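Local coordinates for tRNA nucleotidyl transferase-related protein (PDB 3H38), which probably adds CCA nucleotides to the 3' end of tRNA as a magnesium-dependent nucleotidyltransferase, this chain being the CCA-adding part of a longer protein, at residues L26-V40 / D57-A71. Numbering follows the deposited sequence.
Sequences LGKFGDEVNMPVYVV and DIVVEGNALEFAEYA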
loop_
_atom_site.group_PDB
_atom_site.type_symbol
_atom_site.label_atom_id
_atom_site.label_comp_id
_atom_site.label_asym_id
_atom_site.label_seq_id
_atom_site.Cartn_x
_atom_site.Cartn_y
_atom_site.Cartn_z
ATOM N N LEU A 26 3.746 23.577 -23.178
ATOM C CA LEU A 26 2.635 23.782 -22.268
ATOM C C LEU A 26 2.670 25.210 -21.735
ATOM O O LEU A 26 1.624 25.872 -21.641
ATOM C CB LEU A 26 2.653 22.763 -21.132
ATOM C CG LEU A 26 2.400 21.298 -21.515
ATOM C CD1 LEU A 26 2.770 20.354 -20.383
ATOM C CD2 LEU A 26 0.961 21.066 -21.932
ATOM N N GLY A 27 3.869 25.684 -21.405
ATOM C CA GLY A 27 4.034 27.040 -20.914
ATOM C C GLY A 27 3.513 27.985 -21.975
ATOM O O GLY A 27 2.719 28.887 -21.700
ATOM N N LYS A 28 3.961 27.737 -23.188
ATOM C CA LYS A 28 3.605 28.517 -24.345
ATOM C C LYS A 28 2.119 28.541 -24.607
ATOM O O LYS A 28 1.604 29.598 -24.864
ATOM C CB LYS A 28 4.366 28.026 -25.566
ATOM C CG LYS A 28 5.063 29.085 -26.366
ATOM C CD LYS A 28 4.131 29.871 -27.253
ATOM C CE LYS A 28 4.287 31.392 -27.056
ATOM N NZ LYS A 28 3.559 32.258 -28.031
ATOM N N PHE A 29 1.438 27.397 -24.503
ATOM C CA PHE A 29 -0.027 27.357 -24.583
ATOM C C PHE A 29 -0.636 28.204 -23.483
ATOM O O PHE A 29 -1.686 28.808 -23.675
ATOM C CB PHE A 29 -0.587 25.940 -24.444
ATOM C CG PHE A 29 -0.096 24.981 -25.480
ATOM C CD1 PHE A 29 -0.182 23.615 -25.265
ATOM C CD2 PHE A 29 0.470 25.439 -26.666
ATOM C CE1 PHE A 29 0.279 22.721 -26.220
ATOM C CE2 PHE A 29 0.930 24.550 -27.620
ATOM C CZ PHE A 29 0.839 23.191 -27.397
ATOM N N GLY A 30 0.016 28.233 -22.321
ATOM C CA GLY A 30 -0.490 28.987 -21.186
ATOM C C GLY A 30 -0.646 30.443 -21.582
ATOM O O GLY A 30 -1.718 31.019 -21.436
ATOM N N ASP A 31 0.430 31.028 -22.100
ATOM C CA ASP A 31 0.431 32.410 -22.558
ATOM C C ASP A 31 -0.610 32.665 -23.644
ATOM O O ASP A 31 -1.254 33.711 -23.664
ATOM C CB ASP A 31 1.801 32.783 -23.113
ATOM C CG ASP A 31 2.815 33.039 -22.026
ATOM O OD1 ASP A 31 2.444 32.869 -20.842
ATOM O OD2 ASP A 31 3.970 33.415 -22.354
ATOM N N GLU A 32 -0.763 31.711 -24.548
ATOM C CA GLU A 32 -1.617 31.904 -25.709
ATOM C C GLU A 32 -3.087 31.860 -25.335
ATOM O O GLU A 32 -3.939 32.261 -26.121
ATOM C CB GLU A 32 -1.304 30.871 -26.786
ATOM C CG GLU A 32 -0.030 31.186 -27.565
ATOM C CD GLU A 32 0.453 30.004 -28.387
ATOM O OE1 GLU A 32 1.458 30.160 -29.108
ATOM O OE2 GLU A 32 -0.161 28.916 -28.307
ATOM N N VAL A 33 -3.375 31.372 -24.132
ATOM C CA VAL A 33 -4.733 31.367 -23.607
ATOM C C VAL A 33 -4.776 32.082 -22.262
ATOM O O VAL A 33 -5.732 31.958 -21.508
ATOM C CB VAL A 33 -5.268 29.941 -23.457
ATOM C CG1 VAL A 33 -5.408 29.299 -24.822
ATOM C CG2 VAL A 33 -4.335 29.110 -22.560
ATOM N N ASN A 34 -3.720 32.830 -21.963
ATOM C CA ASN A 34 -3.694 33.651 -20.756
ATOM C C ASN A 34 -3.911 32.916 -19.432
ATOM O O ASN A 34 -4.602 33.415 -18.549
ATOM C CB ASN A 34 -4.690 34.806 -20.883
ATOM C CG ASN A 34 -4.319 35.763 -21.990
ATOM O OD1 ASN A 34 -3.281 36.431 -21.927
ATOM N ND2 ASN A 34 -5.158 35.827 -23.024
ATOM N N MET A 35 -3.301 31.743 -19.295
ATOM C CA MET A 35 -3.285 31.009 -18.026
ATOM C C MET A 35 -1.843 30.807 -17.582
ATOM O O MET A 35 -1.010 30.361 -18.368
ATOM C CB MET A 35 -3.936 29.646 -18.194
ATOM C CG MET A 35 -5.460 29.684 -18.436
ATOM S SD MET A 35 -6.030 28.014 -18.726
ATOM C CE MET A 35 -7.394 28.258 -19.881
ATOM N N PRO A 36 -1.526 31.167 -16.331
ATOM C CA PRO A 36 -0.220 30.761 -15.776
ATOM C C PRO A 36 -0.140 29.243 -15.617
ATOM O O PRO A 36 -1.062 28.665 -15.056
ATOM C CB PRO A 36 -0.189 31.448 -14.409
ATOM C CG PRO A 36 -1.142 32.654 -14.584
ATOM C CD PRO A 36 -2.238 32.122 -15.465
ATOM N N VAL A 37 0.923 28.622 -16.127
ATOM C CA VAL A 37 1.087 27.169 -16.062
ATOM C C VAL A 37 2.227 26.733 -15.125
ATOM O O VAL A 37 3.294 27.342 -15.123
ATOM C CB VAL A 37 1.358 26.573 -17.449
ATOM C CG1 VAL A 37 1.165 25.077 -17.405
ATOM C CG2 VAL A 37 0.429 27.162 -18.465
ATOM N N TYR A 38 1.995 25.669 -14.351
ATOM C CA TYR A 38 2.994 25.124 -13.430
ATOM C C TYR A 38 3.030 23.587 -13.366
ATOM O O TYR A 38 1.999 22.904 -13.444
ATOM C CB TYR A 38 2.715 25.582 -12.000
ATOM C CG TYR A 38 2.339 27.023 -11.817
ATOM C CD1 TYR A 38 1.052 27.447 -12.035
ATOM C CD2 TYR A 38 3.278 27.954 -11.377
ATOM C CE1 TYR A 38 0.698 28.772 -11.842
ATOM C CE2 TYR A 38 2.937 29.279 -11.195
ATOM C CZ TYR A 38 1.647 29.685 -11.425
ATOM O OH TYR A 38 1.302 31.000 -11.221
ATOM N N VAL A 39 4.224 23.049 -13.159
ATOM C CA VAL A 39 4.351 21.666 -12.745
ATOM C C VAL A 39 4.507 21.697 -11.216
ATOM O O VAL A 39 5.135 22.612 -10.667
ATOM C CB VAL A 39 5.517 20.955 -13.468
ATOM C CG1 VAL A 39 6.853 21.477 -12.978
ATOM C CG2 VAL A 39 5.410 19.444 -13.302
ATOM N N VAL A 40 3.879 20.748 -10.520
ATOM C CA VAL A 40 3.801 20.825 -9.059
ATOM C C VAL A 40 4.109 19.501 -8.359
ATOM O O VAL A 40 4.130 18.440 -8.985
ATOM C CB VAL A 40 2.393 21.252 -8.618
ATOM C CG1 VAL A 40 2.051 22.607 -9.195
ATOM C CG2 VAL A 40 1.367 20.223 -9.068
ATOM N N ASP A 57 2.458 16.468 -14.131
ATOM C CA ASP A 57 1.324 16.883 -13.329
ATOM C C ASP A 57 1.171 18.395 -13.409
ATOM O O ASP A 57 1.948 19.121 -12.772
ATOM C CB ASP A 57 1.561 16.460 -11.875
ATOM C CG ASP A 57 0.270 16.266 -11.106
ATOM O OD1 ASP A 57 -0.752 16.871 -11.496
ATOM O OD2 ASP A 57 0.271 15.502 -10.114
ATOM N N ILE A 58 0.169 18.867 -14.165
ATOM C CA ILE A 58 0.066 20.306 -14.480
ATOM C C ILE A 58 -1.018 21.083 -13.749
ATOM O O ILE A 58 -2.176 20.664 -13.703
ATOM C CB ILE A 58 -0.122 20.565 -15.991
ATOM C CG1 ILE A 58 1.023 19.954 -16.780
ATOM C CG2 ILE A 58 -0.118 22.040 -16.259
ATOM C CD1 ILE A 58 2.364 20.478 -16.314
ATOM N N VAL A 59 -0.633 22.232 -13.198
ATOM C CA VAL A 59 -1.601 23.139 -12.585
ATOM C C VAL A 59 -1.757 24.475 -13.355
ATOM O O VAL A 59 -0.765 25.162 -13.674
ATOM C CB VAL A 59 -1.279 23.355 -11.092
ATOM C CG1 VAL A 59 -2.283 24.274 -10.448
ATOM C CG2 VAL A 59 -1.293 22.029 -10.376
ATOM N N VAL A 60 -2.997 24.836 -13.687
ATOM C CA VAL A 60 -3.202 26.099 -14.414
ATOM C C VAL A 60 -4.035 27.059 -13.582
ATOM O O VAL A 60 -4.924 26.632 -12.837
ATOM C CB VAL A 60 -3.848 25.901 -15.807
ATOM C CG1 VAL A 60 -2.922 25.077 -16.737
ATOM C CG2 VAL A 60 -5.193 25.237 -15.676
ATOM N N GLU A 61 -3.705 28.344 -13.637
ATOM C CA GLU A 61 -4.601 29.331 -13.045
ATOM C C GLU A 61 -5.592 29.757 -14.124
ATOM O O GLU A 61 -5.422 30.805 -14.760
ATOM C CB GLU A 61 -3.857 30.550 -12.518
ATOM C CG GLU A 61 -3.003 30.304 -11.301
ATOM C CD GLU A 61 -2.580 31.614 -10.677
ATOM O OE1 GLU A 61 -1.568 31.633 -9.944
ATOM O OE2 GLU A 61 -3.268 32.632 -10.938
ATOM N N GLY A 62 -6.594 28.911 -14.339
ATOM C CA GLY A 62 -7.643 29.158 -15.297
ATOM C C GLY A 62 -8.421 27.882 -15.455
ATOM O O GLY A 62 -8.306 27.000 -14.611
ATOM N N ASN A 63 -9.178 27.772 -16.543
ATOM C CA ASN A 63 -10.058 26.632 -16.768
ATOM C C ASN A 63 -9.298 25.433 -17.352
ATOM O O ASN A 63 -8.821 25.480 -18.481
ATOM C CB ASN A 63 -11.219 27.062 -17.681
ATOM C CG ASN A 63 -12.231 25.949 -17.921
ATOM O OD1 ASN A 63 -13.394 26.062 -17.519
ATOM N ND2 ASN A 63 -11.798 24.871 -18.591
ATOM N N ALA A 64 -9.188 24.364 -16.570
ATOM C CA ALA A 64 -8.446 23.168 -16.972
ATOM C C ALA A 64 -8.875 22.622 -18.340
ATOM O O ALA A 64 -8.025 22.322 -19.192
ATOM C CB ALA A 64 -8.563 22.084 -15.890
ATOM N N LEU A 65 -10.175 22.530 -18.567
ATOM C CA LEU A 65 -10.684 22.064 -19.853
ATOM C C LEU A 65 -10.334 22.937 -21.031
ATOM O O LEU A 65 -9.843 22.444 -22.003
ATOM C CB LEU A 65 -12.177 21.833 -19.813
ATOM C CG LEU A 65 -12.674 20.796 -18.828
ATOM C CD1 LEU A 65 -13.473 19.790 -19.568
ATOM C CD2 LEU A 65 -11.558 20.138 -18.104
ATOM N N GLU A 66 -10.579 24.225 -20.943
ATOM C CA GLU A 66 -10.109 25.101 -21.973
ATOM C C GLU A 66 -8.720 24.736 -22.374
ATOM O O GLU A 66 -8.414 24.662 -23.532
ATOM C CB GLU A 66 -9.985 26.516 -21.483
ATOM C CG GLU A 66 -11.220 27.232 -21.195
ATOM C CD GLU A 66 -10.987 28.689 -21.173
ATOM O OE1 GLU A 66 -11.440 29.354 -20.243
ATOM O OE2 GLU A 66 -10.339 29.178 -22.097
ATOM N N PHE A 67 -7.856 24.591 -21.393
ATOM C CA PHE A 67 -6.425 24.403 -21.612
ATOM C C PHE A 67 -6.155 23.037 -22.233
ATOM O O PHE A 67 -5.437 22.923 -23.211
ATOM C CB PHE A 67 -5.667 24.541 -20.290
ATOM C CG PHE A 67 -4.198 24.482 -20.445
ATOM C CD1 PHE A 67 -3.462 25.643 -20.590
ATOM C CD2 PHE A 67 -3.541 23.265 -20.474
ATOM C CE1 PHE A 67 -2.087 25.599 -20.758
ATOM C CE2 PHE A 67 -2.142 23.205 -20.638
ATOM C CZ PHE A 67 -1.423 24.378 -20.778
ATOM N N ALA A 68 -6.721 21.992 -21.642
ATOM C CA ALA A 68 -6.566 20.662 -22.205
ATOM C C ALA A 68 -7.042 20.646 -23.663
ATOM O O ALA A 68 -6.370 20.096 -24.524
ATOM C CB ALA A 68 -7.312 19.637 -21.364
ATOM N N GLU A 69 -8.183 21.249 -23.941
ATOM C CA GLU A 69 -8.709 21.314 -25.284
ATOM C C GLU A 69 -7.743 22.001 -26.231
ATOM O O GLU A 69 -7.452 21.523 -27.302
ATOM C CB GLU A 69 -10.049 22.041 -25.275
ATOM C CG GLU A 69 -11.257 21.138 -25.108
ATOM C CD GLU A 69 -12.449 21.831 -24.469
ATOM O OE1 GLU A 69 -12.362 23.019 -24.133
ATOM O OE2 GLU A 69 -13.502 21.196 -24.308
ATOM N N TYR A 70 -7.259 23.145 -25.813
ATOM C CA TYR A 70 -6.284 23.913 -26.570
ATOM C C TYR A 70 -5.018 23.114 -26.808
ATOM O O TYR A 70 -4.524 23.044 -27.935
ATOM C CB TYR A 70 -5.924 25.192 -25.823
ATOM C CG TYR A 70 -5.047 26.095 -26.633
ATOM C CD1 TYR A 70 -5.548 26.755 -27.745
ATOM C CD2 TYR A 70 -3.713 26.283 -26.302
ATOM C CE1 TYR A 70 -4.749 27.587 -28.503
ATOM C CE2 TYR A 70 -2.899 27.115 -27.056
ATOM C CZ TYR A 70 -3.425 27.764 -28.155
ATOM O OH TYR A 70 -2.628 28.587 -28.913
ATOM N N ALA A 71 -4.491 22.533 -25.728
ATOM C CA ALA A 71 -3.334 21.644 -25.796
ATOM C C ALA A 71 -3.578 20.509 -26.784
ATOM O O ALA A 71 -2.686 20.133 -27.547
ATOM C CB ALA A 71 -3.017 21.071 -24.414
#
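Leu26 begins the contact by dividing its methyls, CD1 reaching Ile58 of the strand and CD2 meeting Phe67 of the helix, whose ring edge also faces the Leu26 carbonyl. One turn on, Phe29 takes the edge of Tyr70 toward its face in an offset edge-to-face pair, planes at 89°, while Ala71 lies against Phe29 CD1. Tyr70 OH donates to Glu32 OE2 at 2.6 Å, from above the carboxylate plane, and Lys28 NZ forms a salt bridge with Glu32 OE1; Val33 CG1 sits over the face of the Tyr70 ring, 3.7 Å from its centroid, in a CH-pi contact. A Schellman motif with Asn34 as C-prime residue ends the helix. Met35 SD makes an oblique Met-aromatic contact with Phe67, and the chain, bent at chi3 (-148°), brings Met35 CE to 3.5 Å from Glu66 CB. Pro36 O then accepts Glu61 N at 3.0 Å. Val37 turns CG2 to the Phe67 ring and CG1 to Ile58 CG2, whereas Tyr38, on the other face of the sheet, exchanges backbone bonds with Val59, the shorter from Val59 N to Tyr38 O (2.7 Å). The Tyr38 ring edge meets Val59 O in its plane. Val40 packs on Val59 CG2, and Val40 N bonds weakly to Asp57 O. In this head-domain sheet the helices cover the face carrying Val37 and Val60, whose CG1 lies over the Phe67 ring. Apolar and aromatic packing, plus the Tyr70-Glu32 hydrogen bond, thus joins the helices; backbone bonds align the strand carrying Asp57, which with nearby Asp99 binds magnesium, absent here, and the pairing weakens at that end.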